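Local coordinates for protein NS6 protease (Murine norovirus 1, PDB 4ASH) that probably cleaves the norovirus polyprotein into its mature nonstructural proteins, acting as a cysteine protease with a trypsin-like fold, at residues 26-31 / 55-60; 30-35 / 139-144; 83-88 / 101-106; 118-123 / 168-173. The protein carries 1 engineered substitution. One frame throughout, in Å; residues are numbered along the deposited sequence.

Contact 1 of 4, residues 26-31 / 55-60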
loop_
_atom_site.group_PDB
_atom_site.type_symbol
_atom_site.label_atom_id
_atom_site.label_comp_id
_atom_site.label_asym_id
_atom_site.label_seq_id
_atom_site.Cartn_x
_atom_site.Cartn_y
_atom_site.Cartn_z
ATOM N N VAL A 26 -0.327 -9.201 -9.942
ATOM C CA VAL A 26 -1.123 -8.423 -8.989
ATOM C C VAL A 26 -0.443 -7.112 -8.649
ATOM O O VAL A 26 0.704 -7.092 -8.206
ATOM C CB VAL A 26 -1.412 -9.205 -7.675
ATOM C CG1 VAL A 26 -2.112 -8.304 -6.667
ATOM C CG2 VAL A 26 -2.276 -10.426 -7.950
ATOM N N PHE A 27 -1.174 -6.023 -8.866
ATOM C CA PHE A 27 -0.675 -4.666 -8.636
ATOM C C PHE A 27 -1.636 -3.962 -7.695
ATOM O O PHE A 27 -2.847 -3.916 -7.954
ATOM C CB PHE A 27 -0.584 -3.933 -9.977
ATOM C CG PHE A 27 0.007 -2.550 -9.884
ATOM C CD1 PHE A 27 1.379 -2.376 -9.764
ATOM C CD2 PHE A 27 -0.807 -1.433 -9.939
ATOM C CE1 PHE A 27 1.929 -1.108 -9.694
ATOM C CE2 PHE A 27 -0.258 -0.152 -9.865
ATOM C CZ PHE A 27 1.108 0.002 -9.745
ATOM N N ILE A 28 -1.109 -3.434 -6.590
ATOM C CA ILE A 28 -1.941 -2.753 -5.605
ATOM C C ILE A 28 -1.580 -1.267 -5.512
ATOM O O ILE A 28 -0.431 -0.879 -5.746
ATOM C CB ILE A 28 -1.861 -3.413 -4.206
ATOM C CG1 ILE A 28 -0.452 -3.290 -3.591
ATOM C CG2 ILE A 28 -2.346 -4.863 -4.290
ATOM C CD1 ILE A 28 -0.369 -3.863 -2.143
ATOM N N THR A 29 -2.568 -0.442 -5.173
ATOM C CA THR A 29 -2.348 1.001 -5.088
ATOM C C THR A 29 -3.425 1.618 -4.190
ATOM O O THR A 29 -4.319 0.928 -3.703
ATOM C CB THR A 29 -2.373 1.662 -6.500
ATOM O OG1 THR A 29 -2.002 3.051 -6.408
ATOM C CG2 THR A 29 -3.752 1.566 -7.115
ATOM N N ALA A 30 -3.333 2.925 -3.984
ATOM C CA ALA A 30 -4.358 3.679 -3.290
ATOM C C ALA A 30 -5.429 4.072 -4.300
ATOM O O ALA A 30 -5.128 4.652 -5.337
ATOM C CB ALA A 30 -3.748 4.923 -2.656
ATOM N N LYS A 31 -6.682 3.756 -4.005
ATOM C CA LYS A 31 -7.776 4.117 -4.896
ATOM C C LYS A 31 -7.733 5.584 -5.338
ATOM O O LYS A 31 -7.925 5.901 -6.522
ATOM C CB LYS A 31 -9.132 3.786 -4.255
ATOM C CG LYS A 31 -10.293 3.982 -5.216
ATOM C CD LYS A 31 -11.624 3.638 -4.579
ATOM C CE LYS A 31 -12.750 3.769 -5.593
ATOM N NZ LYS A 31 -13.994 3.091 -5.127
ATOM N N GLY A 55 -12.611 0.334 0.353
ATOM C CA GLY A 55 -12.206 1.609 0.927
ATOM C C GLY A 55 -11.257 2.323 -0.030
ATOM O O GLY A 55 -11.614 2.569 -1.183
ATOM N N ASP A 56 -10.048 2.639 0.431
ATOM C CA ASP A 56 -9.054 3.298 -0.429
ATOM C C ASP A 56 -7.968 2.337 -0.917
ATOM O O ASP A 56 -6.899 2.762 -1.363
ATOM C CB ASP A 56 -8.412 4.495 0.286
ATOM C CG ASP A 56 -7.760 5.480 -0.689
ATOM O OD1 ASP A 56 -8.310 5.697 -1.783
ATOM O OD2 ASP A 56 -6.703 6.042 -0.357
ATOM N N PHE A 57 -8.242 1.041 -0.816
ATOM C CA PHE A 57 -7.328 0.024 -1.330
ATOM C C PHE A 57 -7.799 -0.465 -2.694
ATOM O O PHE A 57 -8.953 -0.858 -2.846
ATOM C CB PHE A 57 -7.273 -1.148 -0.357
ATOM C CG PHE A 57 -6.187 -2.145 -0.656
ATOM C CD1 PHE A 57 -6.407 -3.193 -1.534
ATOM C CD2 PHE A 57 -4.941 -2.028 -0.051
ATOM C CE1 PHE A 57 -5.408 -4.119 -1.792
ATOM C CE2 PHE A 57 -3.933 -2.941 -0.321
ATOM C CZ PHE A 57 -4.168 -3.981 -1.185
ATOM N N LEU A 58 -6.909 -0.470 -3.681
ATOM C CA LEU A 58 -7.279 -0.905 -5.020
ATOM C C LEU A 58 -6.333 -1.997 -5.526
ATOM O O LEU A 58 -5.113 -1.863 -5.428
ATOM C CB LEU A 58 -7.260 0.307 -5.959
ATOM C CG LEU A 58 -7.871 0.147 -7.343
ATOM C CD1 LEU A 58 -9.353 -0.168 -7.227
ATOM C CD2 LEU A 58 -7.652 1.428 -8.134
ATOM N N LYS A 59 -6.895 -3.082 -6.058
ATOM C CA LYS A 59 -6.087 -4.188 -6.555
ATOM C C LYS A 59 -6.452 -4.514 -7.992
ATOM O O LYS A 59 -7.628 -4.679 -8.323
ATOM C CB LYS A 59 -6.267 -5.427 -5.667
ATOM C CG LYS A 59 -5.532 -6.678 -6.158
ATOM C CD LYS A 59 -5.453 -7.732 -5.066
ATOM C CE LYS A 59 -6.831 -8.263 -4.678
ATOM N NZ LYS A 59 -7.492 -8.982 -5.803
ATOM N N TYR A 60 -5.432 -4.609 -8.835
ATOM C CA TYR A 60 -5.584 -5.025 -10.222
ATOM C C TYR A 60 -5.029 -6.418 -10.379
ATOM O O TYR A 60 -3.928 -6.701 -9.904
ATOM C CB TYR A 60 -4.774 -4.105 -11.137
ATOM C CG TYR A 60 -5.231 -2.676 -11.159
ATOM C CD1 TYR A 60 -4.856 -1.797 -10.153
ATOM C CD2 TYR A 60 -5.992 -2.192 -12.205
ATOM C CE1 TYR A 60 -5.258 -0.468 -10.177
ATOM C CE2 TYR A 60 -6.397 -0.863 -12.239
ATOM C CZ TYR A 60 -6.027 -0.011 -11.220
ATOM O OH TYR A 60 -6.408 1.319 -11.253
HETATM O O HOH W 1 -13.742 1.584 -2.394
#

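Contact 2 of 4, residues 30-35 / 139-144. Engineered in segment 139-144: Ala141 (natural residue Cys).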
loop_
_atom_site.group_PDB
_atom_site.type_symbol
_atom_site.label_atom_id
_atom_site.label_comp_id
_atom_site.label_asym_id
_atom_site.label_seq_id
_atom_site.Cartn_x
_atom_site.Cartn_y
_atom_site.Cartn_z
ATOM N N ALA A 30 -3.333 2.925 -3.984
ATOM C CA ALA A 30 -4.358 3.679 -3.290
ATOM C C ALA A 30 -5.429 4.072 -4.300
ATOM O O ALA A 30 -5.128 4.652 -5.337
ATOM C CB ALA A 30 -3.748 4.923 -2.656
ATOM N N LYS A 31 -6.682 3.756 -4.005
ATOM C CA LYS A 31 -7.776 4.117 -4.896
ATOM C C LYS A 31 -7.733 5.584 -5.338
ATOM O O LYS A 31 -7.925 5.901 -6.522
ATOM C CB LYS A 31 -9.132 3.786 -4.255
ATOM C CG LYS A 31 -10.293 3.982 -5.216
ATOM C CD LYS A 31 -11.624 3.638 -4.579
ATOM C CE LYS A 31 -12.750 3.769 -5.593
ATOM N NZ LYS A 31 -13.994 3.091 -5.127
ATOM N N HIS A 32 -7.446 6.480 -4.397
ATOM C CA HIS A 32 -7.526 7.909 -4.687
ATOM C C HIS A 32 -6.450 8.442 -5.631
ATOM O O HIS A 32 -6.569 9.575 -6.097
ATOM C CB HIS A 32 -7.598 8.754 -3.407
ATOM C CG HIS A 32 -6.289 8.935 -2.709
ATOM N ND1 HIS A 32 -5.829 8.072 -1.735
ATOM C CD2 HIS A 32 -5.354 9.911 -2.813
ATOM C CE1 HIS A 32 -4.664 8.498 -1.284
ATOM N NE2 HIS A 32 -4.354 9.619 -1.917
ATOM N N VAL A 33 -5.415 7.649 -5.922
ATOM C CA VAL A 33 -4.381 8.110 -6.848
ATOM C C VAL A 33 -4.530 7.481 -8.228
ATOM O O VAL A 33 -3.932 7.945 -9.196
ATOM C CB VAL A 33 -2.932 7.861 -6.338
ATOM C CG1 VAL A 33 -2.726 8.433 -4.939
ATOM C CG2 VAL A 33 -2.569 6.378 -6.395
ATOM N N ALA A 34 -5.344 6.434 -8.327
ATOM C CA ALA A 34 -5.380 5.644 -9.549
ATOM C C ALA A 34 -5.960 6.406 -10.733
ATOM O O ALA A 34 -6.804 7.283 -10.562
ATOM C CB ALA A 34 -6.156 4.360 -9.321
ATOM N N PRO A 35 -5.508 6.056 -11.944
ATOM C CA PRO A 35 -6.139 6.583 -13.157
ATOM C C PRO A 35 -7.608 6.190 -13.153
ATOM O O PRO A 35 -7.971 5.215 -12.487
ATOM C CB PRO A 35 -5.413 5.844 -14.280
ATOM C CG PRO A 35 -4.102 5.443 -13.702
ATOM C CD PRO A 35 -4.390 5.149 -12.248
ATOM N N GLY A 139 2.046 13.016 -2.525
ATOM C CA GLY A 139 2.619 12.362 -3.683
ATOM C C GLY A 139 3.052 10.942 -3.362
ATOM O O GLY A 139 3.259 10.154 -4.283
ATOM N N ASP A 140 3.183 10.627 -2.071
ATOM C CA ASP A 140 3.689 9.324 -1.630
ATOM C C ASP A 140 2.623 8.234 -1.594
ATOM O O ASP A 140 2.972 7.056 -1.474
ATOM C CB ASP A 140 4.316 9.388 -0.234
ATOM C CG ASP A 140 5.625 10.156 -0.184
ATOM O OD1 ASP A 140 6.236 10.450 -1.241
ATOM O OD2 ASP A 140 6.051 10.437 0.949
ATOM N N ALA A 141 1.345 8.595 -1.687
ATOM C CA ALA A 141 0.282 7.584 -1.574
ATOM C C ALA A 141 0.435 6.467 -2.606
ATOM O O ALA A 141 0.750 6.710 -3.774
ATOM C CB ALA A 141 -1.096 8.211 -1.676
ATOM N N GLY A 142 0.179 5.246 -2.150
ATOM C CA GLY A 142 0.324 4.063 -2.978
ATOM C C GLY A 142 1.559 3.243 -2.674
ATOM O O GLY A 142 1.622 2.070 -3.047
ATOM N N CYS A 143 2.563 3.845 -2.047
ATOM C CA CYS A 143 3.772 3.112 -1.682
ATOM C C CYS A 143 3.453 2.027 -0.646
ATOM O O CYS A 143 2.604 2.222 0.247
ATOM C CB CYS A 143 4.868 4.054 -1.188
ATOM S SG CYS A 143 5.551 5.107 -2.515
ATOM N N PRO A 144 4.093 0.862 -0.771
ATOM C CA PRO A 144 3.735 -0.264 0.101
ATOM C C PRO A 144 4.312 -0.195 1.517
ATOM O O PRO A 144 5.384 0.354 1.747
ATOM C CB PRO A 144 4.344 -1.459 -0.643
ATOM C CG PRO A 144 5.606 -0.863 -1.237
ATOM C CD PRO A 144 5.164 0.504 -1.723
#

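Contact 3 of 4, residues 83-88 / 101-106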
loop_
_atom_site.group_PDB
_atom_site.type_symbol
_atom_site.label_atom_id
_atom_site.label_comp_id
_atom_site.label_asym_id
_atom_site.label_seq_id
_atom_site.Cartn_x
_atom_site.Cartn_y
_atom_site.Cartn_z
ATOM N N VAL A 83 4.163 -4.433 15.324
ATOM C CA VAL A 83 5.121 -4.761 14.275
ATOM C C VAL A 83 5.792 -3.484 13.775
ATOM O O VAL A 83 5.119 -2.484 13.521
ATOM C CB VAL A 83 4.428 -5.483 13.103
ATOM C CG1 VAL A 83 5.329 -5.516 11.865
ATOM C CG2 VAL A 83 3.999 -6.889 13.520
ATOM N N VAL A 84 7.121 -3.509 13.665
ATOM C CA VAL A 84 7.856 -2.412 13.047
ATOM C C VAL A 84 7.973 -2.702 11.560
ATOM O O VAL A 84 8.718 -3.591 11.140
ATOM C CB VAL A 84 9.262 -2.224 13.650
ATOM C CG1 VAL A 84 10.090 -1.273 12.772
ATOM C CG2 VAL A 84 9.172 -1.706 15.089
ATOM N N ALA A 85 7.203 -1.967 10.771
ATOM C CA ALA A 85 7.160 -2.173 9.341
ATOM C C ALA A 85 7.999 -1.111 8.655
ATOM O O ALA A 85 8.571 -0.238 9.302
ATOM C CB ALA A 85 5.720 -2.121 8.838
ATOM N N SER A 86 8.057 -1.188 7.331
ATOM C CA SER A 86 8.800 -0.217 6.548
ATOM C C SER A 86 7.930 0.288 5.406
ATOM O O SER A 86 7.369 -0.513 4.657
ATOM C CB SER A 86 10.068 -0.873 5.997
ATOM O OG SER A 86 10.787 0.013 5.167
ATOM N N VAL A 87 7.811 1.609 5.272
ATOM C CA VAL A 87 7.125 2.182 4.127
ATOM C C VAL A 87 8.179 2.386 3.048
ATOM O O VAL A 87 9.142 3.129 3.252
ATOM C CB VAL A 87 6.468 3.538 4.423
ATOM C CG1 VAL A 87 5.563 3.919 3.273
ATOM C CG2 VAL A 87 5.651 3.475 5.713
ATOM N N LEU A 88 8.008 1.711 1.917
ATOM C CA LEU A 88 8.956 1.830 0.812
ATOM C C LEU A 88 8.567 3.025 -0.041
ATOM O O LEU A 88 7.891 2.893 -1.058
ATOM C CB LEU A 88 8.950 0.560 -0.028
ATOM C CG LEU A 88 9.156 -0.765 0.710
ATOM C CD1 LEU A 88 9.252 -1.926 -0.301
ATOM C CD2 LEU A 88 10.385 -0.723 1.594
ATOM N N VAL A 101 8.148 2.344 10.679
ATOM C CA VAL A 101 6.848 2.705 11.226
ATOM C C VAL A 101 6.361 1.628 12.183
ATOM O O VAL A 101 6.376 0.442 11.853
ATOM C CB VAL A 101 5.803 2.921 10.098
ATOM C CG1 VAL A 101 5.648 1.672 9.239
ATOM C CG2 VAL A 101 4.459 3.333 10.676
ATOM N N ARG A 102 5.949 2.041 13.381
ATOM C CA ARG A 102 5.319 1.101 14.301
ATOM C C ARG A 102 3.839 1.011 13.965
ATOM O O ARG A 102 3.122 2.010 14.027
ATOM C CB ARG A 102 5.496 1.535 15.750
ATOM C CG ARG A 102 4.873 0.526 16.710
ATOM C CD ARG A 102 4.609 1.130 18.071
ATOM N NE ARG A 102 4.135 0.123 19.020
ATOM C CZ ARG A 102 2.866 -0.240 19.180
ATOM N NH1 ARG A 102 1.897 0.308 18.454
ATOM N NH2 ARG A 102 2.562 -1.166 20.084
ATOM N N MET A 103 3.390 -0.177 13.571
ATOM C CA MET A 103 2.003 -0.358 13.167
ATOM C C MET A 103 1.110 -0.360 14.396
ATOM O O MET A 103 1.430 -1.007 15.387
ATOM C CB MET A 103 1.843 -1.640 12.346
ATOM C CG MET A 103 2.688 -1.627 11.059
ATOM S SD MET A 103 2.408 -0.146 10.025
ATOM C CE MET A 103 0.666 -0.347 9.655
ATOM N N GLY A 104 0.017 0.393 14.324
ATOM C CA GLY A 104 -0.935 0.497 15.416
ATOM C C GLY A 104 -2.190 -0.310 15.154
ATOM O O GLY A 104 -2.139 -1.409 14.619
ATOM N N SER A 105 -3.338 0.228 15.546
ATOM C CA SER A 105 -4.569 -0.543 15.437
ATOM C C SER A 105 -5.202 -0.437 14.068
ATOM O O SER A 105 -5.045 0.576 13.369
ATOM C CB SER A 105 -5.596 -0.087 16.491
ATOM O OG SER A 105 -4.981 0.201 17.732
ATOM N N GLN A 106 -5.929 -1.482 13.692
ATOM C CA GLN A 106 -6.770 -1.442 12.510
ATOM C C GLN A 106 -8.109 -0.812 12.866
ATOM O O GLN A 106 -8.630 -1.023 13.960
ATOM C CB GLN A 106 -6.960 -2.851 11.934
ATOM C CG GLN A 106 -5.654 -3.496 11.491
ATOM C CD GLN A 106 -5.844 -4.884 10.906
ATOM O OE1 GLN A 106 -6.895 -5.203 10.356
ATOM N NE2 GLN A 106 -4.823 -5.721 11.035
#

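Contact 4 of 4, residues 118-123 / 168-173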
loop_
_atom_site.group_PDB
_atom_site.type_symbol
_atom_site.label_atom_id
_atom_site.label_comp_id
_atom_site.label_asym_id
_atom_site.label_seq_id
_atom_site.Cartn_x
_atom_site.Cartn_y
_atom_site.Cartn_z
ATOM N N GLY A 118 -8.198 0.503 7.250
ATOM C CA GLY A 118 -6.750 0.472 7.230
ATOM C C GLY A 118 -6.135 0.277 8.591
ATOM O O GLY A 118 -6.800 -0.152 9.535
ATOM N N GLN A 119 -4.851 0.592 8.685
ATOM C CA GLN A 119 -4.126 0.429 9.924
ATOM C C GLN A 119 -3.363 1.703 10.195
ATOM O O GLN A 119 -2.714 2.251 9.301
ATOM C CB GLN A 119 -3.172 -0.763 9.849
ATOM C CG GLN A 119 -2.667 -1.208 11.218
ATOM C CD GLN A 119 -2.062 -2.597 11.209
ATOM O OE1 GLN A 119 -2.064 -3.289 10.184
ATOM N NE2 GLN A 119 -1.546 -3.021 12.358
ATOM N N THR A 120 -3.443 2.187 11.427
ATOM C CA THR A 120 -2.680 3.372 11.787
ATOM C C THR A 120 -1.221 2.984 11.975
ATOM O O THR A 120 -0.895 1.807 12.132
ATOM C CB THR A 120 -3.190 3.997 13.104
ATOM O OG1 THR A 120 -3.005 3.057 14.162
ATOM C CG2 THR A 120 -4.661 4.347 12.989
ATOM N N GLY A 121 -0.345 3.978 11.939
ATOM C CA GLY A 121 1.067 3.747 12.152
ATOM C C GLY A 121 1.732 4.979 12.725
ATOM O O GLY A 121 1.257 6.102 12.539
ATOM N N MET A 122 2.831 4.761 13.434
ATOM C CA MET A 122 3.604 5.867 13.994
ATOM C C MET A 122 4.996 5.867 13.385
ATOM O O MET A 122 5.769 4.934 13.590
ATOM C CB MET A 122 3.684 5.719 15.521
ATOM C CG MET A 122 4.516 6.779 16.227
ATOM S SD MET A 122 4.744 6.441 17.997
ATOM C CE MET A 122 5.711 4.933 17.945
ATOM N N LEU A 123 5.309 6.905 12.615
ATOM C CA LEU A 123 6.643 7.027 12.033
ATOM C C LEU A 123 7.656 7.168 13.169
ATOM O O LEU A 123 7.426 7.916 14.113
ATOM C CB LEU A 123 6.705 8.222 11.085
ATOM C CG LEU A 123 5.904 8.140 9.779
ATOM C CD1 LEU A 123 6.069 9.432 8.977
ATOM C CD2 LEU A 123 6.338 6.949 8.932
ATOM N N THR A 168 1.909 10.442 12.580
ATOM C CA THR A 168 0.834 9.488 12.293
ATOM C C THR A 168 0.652 9.292 10.793
ATOM O O THR A 168 0.546 10.256 10.042
ATOM C CB THR A 168 -0.502 9.949 12.885
ATOM O OG1 THR A 168 -0.366 10.112 14.303
ATOM C CG2 THR A 168 -1.608 8.935 12.587
ATOM N N VAL A 169 0.629 8.032 10.367
ATOM C CA VAL A 169 0.355 7.674 8.979
ATOM C C VAL A 169 -0.761 6.621 8.961
ATOM O O VAL A 169 -1.052 6.000 9.983
ATOM C CB VAL A 169 1.605 7.121 8.272
ATOM C CG1 VAL A 169 2.637 8.235 8.070
ATOM C CG2 VAL A 169 2.211 5.981 9.077
ATOM N N ILE A 170 -1.395 6.452 7.803
ATOM C CA ILE A 170 -2.433 5.438 7.618
ATOM C C ILE A 170 -2.108 4.614 6.388
ATOM O O ILE A 170 -1.853 5.172 5.317
ATOM C CB ILE A 170 -3.833 6.069 7.379
ATOM C CG1 ILE A 170 -4.170 7.098 8.467
ATOM C CG2 ILE A 170 -4.915 4.969 7.244
ATOM C CD1 ILE A 170 -4.264 6.526 9.890
ATOM N N ALA A 171 -2.124 3.296 6.545
ATOM C CA ALA A 171 -2.039 2.389 5.415
ATOM C C ALA A 171 -3.429 1.831 5.169
ATOM O O ALA A 171 -4.094 1.374 6.101
ATOM C CB ALA A 171 -1.065 1.267 5.716
ATOM N N ALA A 172 -3.885 1.884 3.924
ATOM C CA ALA A 172 -5.121 1.205 3.572
ATOM C C ALA A 172 -4.815 -0.274 3.428
ATOM O O ALA A 172 -3.759 -0.643 2.916
ATOM C CB ALA A 172 -5.699 1.773 2.284
ATOM N N THR A 173 -5.720 -1.113 3.934
ATOM C CA THR A 173 -5.575 -2.561 3.808
ATOM C C THR A 173 -6.704 -3.128 2.958
ATOM O O THR A 173 -7.686 -2.450 2.674
ATOM C CB THR A 173 -5.559 -3.233 5.183
ATOM O OG1 THR A 173 -6.781 -2.932 5.869
ATOM C CG2 THR A 173 -4.389 -2.712 6.011
HETATM O O HOH W 2 -8.068 -2.783 8.723
#

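Contact 1 of 4, residues 26-31 / 55-60
Thr29 and Leu58 lie side by side in the middle of an antiparallel pairing of strands 26-30 and 57-60, with Thr29 CG2 3.9 Å from Leu58 CB. This is the tight part. Four backbone hydrogen bonds link the two strands, among them Tyr60 N to Phe27 O at 2.8 Å, almost straight at 177°. On the face of Phe27, Thr29 and Leu58, the Tyr60 ring turns its edge to Thr29 CG2, which approaches CE1 at 4.0 Å, and to the Phe27 carbonyl. On the other face, Ile28 CG2 meets Phe57 CZ at 3.7 Å; Ile28 CG1 sits between the backbone N and the carbonyl carbon (chi1 65°), which leaves CG2 beside the N.

The wet end is different. Lys31 N still bonds Asp56 O at 2.8 Å, but the extended Lys31 chain runs out to a water that accepts from NZ and donates to Gly55 O. At the other end of the pairing, Lys59 touches Val26 CG1 with CD and then bends off.

In this sheet strand 17-21 lies beyond 26-30 and strand 49-54 beyond 57-62. The rings of Phe14, Trp21 and Phe42 pack against Phe27, while Val155 and Val158 of strand 152-162 pack on Ile28.

Contact 2 of 4, residues 30-35 / 139-144
Ala30 and Gly142 come closest in backbone terms, their CA atoms 4.7 Å apart, although neither segment runs as a strand through this contact. After Ala30 the chain coils tightly, and Val33 N bonds back to Ala30 O at 3.1 Å. Facing it, Asp140 to Cys143 form a type II beta turn closed by Cys143 N to Asp140 O; Gly142, at the third position, takes the positive phi of 104° that such a turn asks of this residue.

Side-chain contact centres on one methyl, CB of Ala141, an engineered residue where the natural sequence has Cys. It lies 3.6 Å from both CE1 and NE2 of His32, meeting the ring obliquely. Val33 CG1 reaches the same methyl at 3.7 Å and also lies over one face of the His32 ring, toward its rim. His32 CG sits between the backbone N and the carbonyl carbon (chi1 78°), and the ring's ND1 is hydrogen-bonded to Asp56 OD2. Ala30 CB touches Gly142 N at 4.0 Å, and Ala30 N, buried here, has no polar partner in the model.

Asp56, His32 and position 141 are consistent with the Asp-His-Cys catalytic triad of chymotrypsin-like viral cysteine proteases, and the Gly-Asp-Cys-Gly sequence of the natural protein matches their nucleophile motif. The contact thus probably spans the active-site cleft. Only van der Waals contacts join the two segments, some of them between a carbon and a ring or backbone nitrogen. The engineered Ala141 ends at CB, beside CE1 and NE2 of His32, while the Asp56 OD2 bond to ND1 holds the rotation of the ring.

Contact 3 of 4, residues 83-88 / 101-106
The beta hairpin of strands 84-90 and 96-111 pairs Ala85 with Val101 and Val84 with Arg102, within the second, C-terminal barrel expected of a trypsin-like fold. Over residues 84-88 and 101-106 the two strands splay, their short axes meeting at 114° with a closest approach of 4.7 Å. Three backbone hydrogen bonds join segments 83-88 and 101-106. Met103 N reaches Val83 O at 2.9 Å in a nearly straight bond, and Ala85 N reaches Val101 O at 2.8 Å. In return Val101 N binds Ala85 O. Val101 O also receives the CA-H of Val84, so one oxygen meets two neighbouring groups of the partner strand.

On the face of Ala85 and Val101 the packing is aliphatic. Val101 CG1 occupies the crowded position between its backbone N and carbonyl carbon (chi1 58°), lying 3.5 Å from Ala85 O and 3.8 Å from Ala85 CB. Val87 CG2 reaches the same CG1 at 4.0 Å. Met103 CG also comes within 3.8 Å of Ala85 CB, and the bent Met103 chain then carries its end away. Val84 and Arg102 lie on the reverse face, more open to solvent.

Strand 144-149 runs along the other side of strand 84-90, where Tyr145 packs on Val87 and Met103 and Val146 bonds the backbone of Ser86. Strand 114-123 flanks strand 96-111, with Met122 bonded to Arg102 through the backbone.

Contact 4 of 4, residues 118-123 / 168-173
Leu123 lays its branch point over Val169, the two side chains at about a right angle: Leu123 CG and CD1 both lie 3.7 Å from Val169 CG1. The other methyl of Val169, CG2, sits between its own backbone N and carbonyl carbon and rests 3.6 Å from Gly121 O. On the reverse face Thr120 CG2 meets Ile170 CD1 at 3.8 Å.

Strands 118-123 and 168-172 run antiparallel, joined by four backbone hydrogen bonds. Gln119 N to Ala171 O is 2.8 Å long; Gly121 N to Val169 O is more bent, 133° at the hydrogen. At one end the strands pinch together: Gly118 CA is 3.0 Å from Ala171 O and 4.1 Å from Ala172 CA, a closeness that the bare glycine allows. A water bridges this end, donating to Gly118 O and accepting from Thr173 OG1.

Gln119 is buried on the face of Ala171 and Val169, yet its amide is satisfied from outside the pair, OE1 by Cys79 N and NE2 by Gly104 O. The pairing joins two strands of the C-terminal barrel sheet, with strand 96-111 beside one and strand 152-162 beside the other. Its chemistry is that of a barrel wall: backbone polarity is met strand to strand, aliphatic contacts such as Leu123 with Val169 and Thr120 with Ile170 occur on both faces, and the buried glutamine ties the wall to neighbouring backbone.

Overall arrangement
Contact 1 belongs to the five-stranded N-terminal sheet, contacts 3 and 4 to the larger C-terminal one, and contact 2 joins loops from the two halves. Contacts 1 and 2 overlap at Ala30 and Lys31, and have centres about 8 Å apart. Contact 3 is nested in the loop that contact 2 closes, whereas contact 4 alternates with contact 2 along the chain. Contacts 3 and 4 have centres about 7 Å apart and are linked through neighbouring strands 96-111 and 114-123; contacts 1 and 3 stand about 18 Å apart, centre to centre. Phe57 of contact 1 nevertheless packs on Ala172 and Thr173 of contact 4, so the two halves also touch here, next to Asp56 of the probable triad.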